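Local coordinates for sensor protein DivL (Caulobacter crescentus, PDB 4Q20) that is required for cell division and growth, as a membrane-bound two-component sensor kinase that uses ATP to phosphorylate the cell-cycle regulator CtrA, at residues A[134-139]-A[169-174]; A[175-180]-A[190-195]. All coordinates share one frame; numbering follows the deposited sequence.

Interaction 1. Residues A[134-139]-A[169-174]; sequences GGVTLA and RQTPPG
With CG1 of Val136 anti to its backbone N (chi1 179°), its CG2 lies anti to the carbonyl carbon, and both methyls reach the methyl of Thr171, whose CG2 is likewise anti to N. Thr171 CG2 lies 3.8 Å from Val136 CG1 and 3.9 Å from Val136 CG2, the two side chains meeting obliquely. The same rotamer leaves Thr171 OG1 beside its own backbone N, where it hydrogen-bonds Ala167 O of helix 153-170. Threonine suits this buried position just after the helix: its hydroxyl bonds back to a helix carbonyl while its methyl joins the apolar packing. Val136 CG2 also lies 3.7 Å from Pro172 O. Nearer the surface, backbone takes over. Gly174 N donates to Gly135 O at 2.7 Å (166° at the hydrogen), and Pro173 CA approaches Gly134 O at 3.4 Å as a CH...O contact. Gly135 is the C-prime residue of the Schellman motif that ends helix 116-133, with Val136 N bonded to Ala131 O; its positive phi suits a residue without CB, as does that of Gly174. Neither proline has an N-H to offer, which makes Gly174 the first residue after the pair able to donate. The chemistry implies that two helix exits meet through methyl packing inside and a single backbone hydrogen bond near the surface, with no charged group joining them.

Interaction 2. Residues A[175-180]-A[190-195]; sequences GRVTLS and LDVSDT
Thr178 and Ser193 face each other as a hydrogen-bonded pair of an antiparallel beta hairpin, strands 176-183 and 187-194, within the mixed sheet of the GHKL ATP-binding (Bergerat) fold. Thr178 N donates to Ser193 O at 2.8 Å, and Ser193 N returns to Thr178 O at 2.9 Å. Ser180 and Asp191 form the next such pair, exchanging two bonds of similar length. Leu179 with Val192 and Val177 with Asp194 are the non-hydrogen-bonded pairs; Val177 CG1 lies 4.2 Å from Val192 CG1. At the end of the hairpin Thr195 substitutes side chain for backbone: its OG1, placed between its own N and carbonyl carbon (chi1 68°), accepts from Arg176 N at 2.8 Å, while Thr195 N donates to Arg176 O. Asp194 and Thr195 begin the DTGRG sequence, a DxGxG box of the kind that lines the nucleotide pocket in this family. Behind the strands, helix 153-170 packs on the face carrying Val177, Leu179 and Val192, which touch Leu168, Val164 and Leu163 respectively; branched aliphatic residues fit there, and Asp194 shares that face toward the open end of the hairpin. Thr178, Ser180, Asp191 and Ser193 line the other, partly exposed face; strand 247-254 flanks 187-194, with Thr248 touching Asp191 and Ser193. On the polar face Ser180 OG sits 3.3 Å from Asp191 CB, while Asp191 OD1 is held by a salt bridge to Arg189 NH2 and a hydrogen bond with Thr250 OG1.

Interaction 2 lies within the sheet, between two inner strands, and relies on repeated backbone pairing; interaction 1 lies at the sheet's end, largely at the surface, with a small apolar core and one backbone bond. They meet in one sheet: strand 137-141 runs parallel beside strand 176-183, with probable hydrogen bonds from Leu179 N to Ala139 O (2.8 Å) and from Ala139 N to Val177 O. The chain also passes directly from 169-174 into 175-180. Thr171 ties the two interiors together, its OG1 packing 3.4 Å from Val177 CG2 and also against Asp194. Glycines and prolines shape the turn, whereas aliphatic and polar residues mostly alternate along the hairpin, Asp194 being the exception.

Interaction 1. Residues A[134-139]-A[169-174]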
loop_
_atom_site.group_PDB
_atom_site.type_symbol
_atom_site.label_atom_id
_atom_site.label_comp_id
_atom_site.label_asym_id
_atom_site.label_seq_id
_atom_site.Cartn_x
_atom_site.Cartn_y
_atom_site.Cartn_z
ATOM N N GLY A 134 1.328 19.148 -13.176
ATOM C CA GLY A 134 2.112 20.053 -12.344
ATOM C C GLY A 134 2.594 21.306 -13.061
ATOM O O GLY A 134 3.370 22.074 -12.488
ATOM N N GLY A 135 2.138 21.506 -14.305
ATOM C CA GLY A 135 2.483 22.651 -15.151
ATOM C C GLY A 135 3.965 22.791 -15.438
ATOM O O GLY A 135 4.478 23.910 -15.517
ATOM N N VAL A 136 4.657 21.654 -15.595
ATOM C CA VAL A 136 6.106 21.562 -15.836
ATOM C C VAL A 136 6.363 21.057 -17.278
ATOM O O VAL A 136 5.546 20.322 -17.840
ATOM C CB VAL A 136 6.795 20.654 -14.752
ATOM C CG1 VAL A 136 8.294 20.509 -14.988
ATOM C CG2 VAL A 136 6.539 21.176 -13.339
ATOM N N THR A 137 7.492 21.484 -17.864
ATOM C CA THR A 137 7.958 21.119 -19.201
ATOM C C THR A 137 9.035 20.048 -19.078
ATOM O O THR A 137 10.054 20.285 -18.431
ATOM C CB THR A 137 8.505 22.373 -19.953
ATOM O OG1 THR A 137 7.543 23.433 -19.905
ATOM C CG2 THR A 137 8.881 22.082 -21.410
ATOM N N LEU A 138 8.814 18.884 -19.705
ATOM C CA LEU A 138 9.780 17.790 -19.769
ATOM C C LEU A 138 10.566 17.878 -21.056
ATOM O O LEU A 138 9.988 17.759 -22.133
ATOM C CB LEU A 138 9.100 16.421 -19.691
ATOM C CG LEU A 138 8.890 15.797 -18.327
ATOM C CD1 LEU A 138 8.016 14.571 -18.448
ATOM C CD2 LEU A 138 10.213 15.420 -17.667
ATOM N N ALA A 139 11.875 18.058 -20.954
ATOM C CA ALA A 139 12.749 18.150 -22.117
ATOM C C ALA A 139 13.743 16.989 -22.181
ATOM O O ALA A 139 14.126 16.450 -21.137
ATOM C CB ALA A 139 13.503 19.475 -22.096
ATOM N N ARG A 169 8.323 16.582 -8.503
ATOM C CA ARG A 169 7.842 16.877 -7.154
ATOM C C ARG A 169 8.495 18.133 -6.571
ATOM O O ARG A 169 7.883 18.797 -5.736
ATOM C CB ARG A 169 8.096 15.672 -6.227
ATOM C CG ARG A 169 7.009 14.598 -6.322
ATOM C CD ARG A 169 7.176 13.507 -5.280
ATOM N NE ARG A 169 8.354 12.674 -5.542
ATOM C CZ ARG A 169 8.322 11.481 -6.127
ATOM N NH1 ARG A 169 7.164 10.947 -6.506
ATOM N NH2 ARG A 169 9.447 10.808 -6.332
ATOM N N GLN A 170 9.729 18.444 -7.007
ATOM C CA GLN A 170 10.542 19.578 -6.561
ATOM C C GLN A 170 10.328 20.841 -7.417
ATOM O O GLN A 170 10.529 21.950 -6.911
ATOM C CB GLN A 170 12.038 19.196 -6.616
ATOM C CG GLN A 170 12.519 18.196 -5.569
ATOM C CD GLN A 170 13.978 18.449 -5.228
ATOM O OE1 GLN A 170 14.901 18.149 -6.006
ATOM N NE2 GLN A 170 14.217 19.063 -4.074
ATOM N N THR A 171 9.981 20.672 -8.722
ATOM C CA THR A 171 9.801 21.759 -9.697
ATOM C C THR A 171 8.415 22.451 -9.557
ATOM O O THR A 171 7.384 21.768 -9.548
ATOM C CB THR A 171 10.034 21.235 -11.124
ATOM O OG1 THR A 171 11.270 20.517 -11.155
ATOM C CG2 THR A 171 10.094 22.340 -12.151
ATOM N N PRO A 172 8.378 23.808 -9.471
ATOM C CA PRO A 172 7.083 24.497 -9.377
ATOM C C PRO A 172 6.432 24.673 -10.765
ATOM O O PRO A 172 7.112 24.450 -11.774
ATOM C CB PRO A 172 7.456 25.843 -8.741
ATOM C CG PRO A 172 8.855 26.096 -9.164
ATOM C CD PRO A 172 9.501 24.775 -9.471
ATOM N N PRO A 173 5.137 25.073 -10.863
ATOM C CA PRO A 173 4.532 25.236 -12.196
ATOM C C PRO A 173 5.199 26.366 -12.983
ATOM O O PRO A 173 5.482 27.439 -12.437
ATOM C CB PRO A 173 3.056 25.522 -11.896
ATOM C CG PRO A 173 3.035 26.032 -10.508
ATOM C CD PRO A 173 4.161 25.361 -9.789
ATOM N N GLY A 174 5.485 26.083 -14.249
ATOM C CA GLY A 174 6.197 26.985 -15.145
ATOM C C GLY A 174 7.648 26.571 -15.291
ATOM O O GLY A 174 8.337 27.027 -16.204
#

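Interaction 2. Residues A[175-180]-A[190-195]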
loop_
_atom_site.group_PDB
_atom_site.type_symbol
_atom_site.label_atom_id
_atom_site.label_comp_id
_atom_site.label_asym_id
_atom_site.label_seq_id
_atom_site.Cartn_x
_atom_site.Cartn_y
_atom_site.Cartn_z
ATOM N N GLY A 175 8.098 25.682 -14.403
ATOM C CA GLY A 175 9.459 25.158 -14.386
ATOM C C GLY A 175 9.759 24.150 -15.477
ATOM O O GLY A 175 8.891 23.820 -16.291
ATOM N N ARG A 176 11.006 23.657 -15.492
ATOM C CA ARG A 176 11.497 22.689 -16.472
ATOM C C ARG A 176 12.300 21.566 -15.812
ATOM O O ARG A 176 13.084 21.802 -14.883
ATOM C CB ARG A 176 12.367 23.395 -17.526
ATOM C CG ARG A 176 12.880 22.502 -18.657
ATOM C CD ARG A 176 13.850 23.264 -19.546
ATOM N NE ARG A 176 13.572 23.055 -20.968
ATOM C CZ ARG A 176 12.703 23.765 -21.686
ATOM N NH1 ARG A 176 11.985 24.727 -21.114
ATOM N NH2 ARG A 176 12.519 23.495 -22.970
ATOM N N VAL A 177 12.116 20.346 -16.339
ATOM C CA VAL A 177 12.821 19.118 -15.966
ATOM C C VAL A 177 13.477 18.598 -17.253
ATOM O O VAL A 177 12.788 18.354 -18.244
ATOM C CB VAL A 177 11.909 18.070 -15.264
ATOM C CG1 VAL A 177 12.630 16.742 -15.078
ATOM C CG2 VAL A 177 11.400 18.593 -13.922
ATOM N N THR A 178 14.806 18.470 -17.248
ATOM C CA THR A 178 15.539 18.039 -18.432
ATOM C C THR A 178 16.197 16.685 -18.230
ATOM O O THR A 178 16.844 16.462 -17.210
ATOM C CB THR A 178 16.608 19.100 -18.827
ATOM O OG1 THR A 178 16.112 20.422 -18.557
ATOM C CG2 THR A 178 17.060 18.965 -20.292
ATOM N N LEU A 179 16.052 15.811 -19.232
ATOM C CA LEU A 179 16.647 14.478 -19.333
ATOM C C LEU A 179 17.731 14.522 -20.377
ATOM O O LEU A 179 17.415 14.660 -21.559
ATOM C CB LEU A 179 15.592 13.434 -19.755
ATOM C CG LEU A 179 14.592 12.948 -18.739
ATOM C CD1 LEU A 179 13.284 13.726 -18.853
ATOM C CD2 LEU A 179 14.264 11.512 -19.010
ATOM N N SER A 180 18.991 14.420 -19.978
ATOM C CA SER A 180 20.095 14.461 -20.945
ATOM C C SER A 180 21.045 13.260 -20.787
ATOM O O SER A 180 21.046 12.586 -19.754
ATOM C CB SER A 180 20.878 15.773 -20.829
ATOM O OG SER A 180 21.309 16.023 -19.501
ATOM N N LEU A 190 23.950 9.946 -17.495
ATOM C CA LEU A 190 22.539 10.296 -17.654
ATOM C C LEU A 190 22.202 11.380 -16.637
ATOM O O LEU A 190 22.393 11.166 -15.442
ATOM C CB LEU A 190 21.634 9.049 -17.473
ATOM C CG LEU A 190 22.014 7.792 -18.282
ATOM C CD1 LEU A 190 21.213 6.611 -17.847
ATOM C CD2 LEU A 190 21.848 7.999 -19.772
ATOM N N ASP A 191 21.764 12.554 -17.094
ATOM C CA ASP A 191 21.451 13.643 -16.166
ATOM C C ASP A 191 19.960 13.946 -16.127
ATOM O O ASP A 191 19.275 13.830 -17.141
ATOM C CB ASP A 191 22.226 14.926 -16.520
ATOM C CG ASP A 191 23.717 14.744 -16.743
ATOM O OD1 ASP A 191 24.477 14.864 -15.758
ATOM O OD2 ASP A 191 24.132 14.552 -17.930
ATOM N N VAL A 192 19.450 14.307 -14.950
ATOM C CA VAL A 192 18.053 14.701 -14.762
ATOM C C VAL A 192 18.109 16.002 -13.958
ATOM O O VAL A 192 18.285 16.010 -12.731
ATOM C CB VAL A 192 17.112 13.616 -14.154
ATOM C CG1 VAL A 192 15.703 14.171 -13.966
ATOM C CG2 VAL A 192 17.079 12.363 -15.024
ATOM N N SER A 193 18.053 17.108 -14.694
ATOM C CA SER A 193 18.143 18.468 -14.177
ATOM C C SER A 193 16.744 19.037 -13.931
ATOM O O SER A 193 15.796 18.685 -14.627
ATOM C CB SER A 193 18.915 19.332 -15.163
ATOM O OG SER A 193 18.711 20.709 -14.893
ATOM N N ASP A 194 16.610 19.886 -12.919
ATOM C CA ASP A 194 15.330 20.515 -12.617
ATOM C C ASP A 194 15.544 21.961 -12.210
ATOM O O ASP A 194 16.565 22.292 -11.611
ATOM C CB ASP A 194 14.508 19.741 -11.559
ATOM C CG ASP A 194 15.141 19.572 -10.185
ATOM O OD1 ASP A 194 15.026 20.521 -9.354
ATOM O OD2 ASP A 194 15.670 18.442 -9.896
ATOM N N THR A 195 14.571 22.822 -12.554
ATOM C CA THR A 195 14.625 24.253 -12.246
ATOM C C THR A 195 13.840 24.515 -10.953
ATOM O O THR A 195 13.341 25.624 -10.725
ATOM C CB THR A 195 14.118 25.092 -13.445
ATOM O OG1 THR A 195 12.716 24.869 -13.631
ATOM C CG2 THR A 195 14.887 24.808 -14.733
#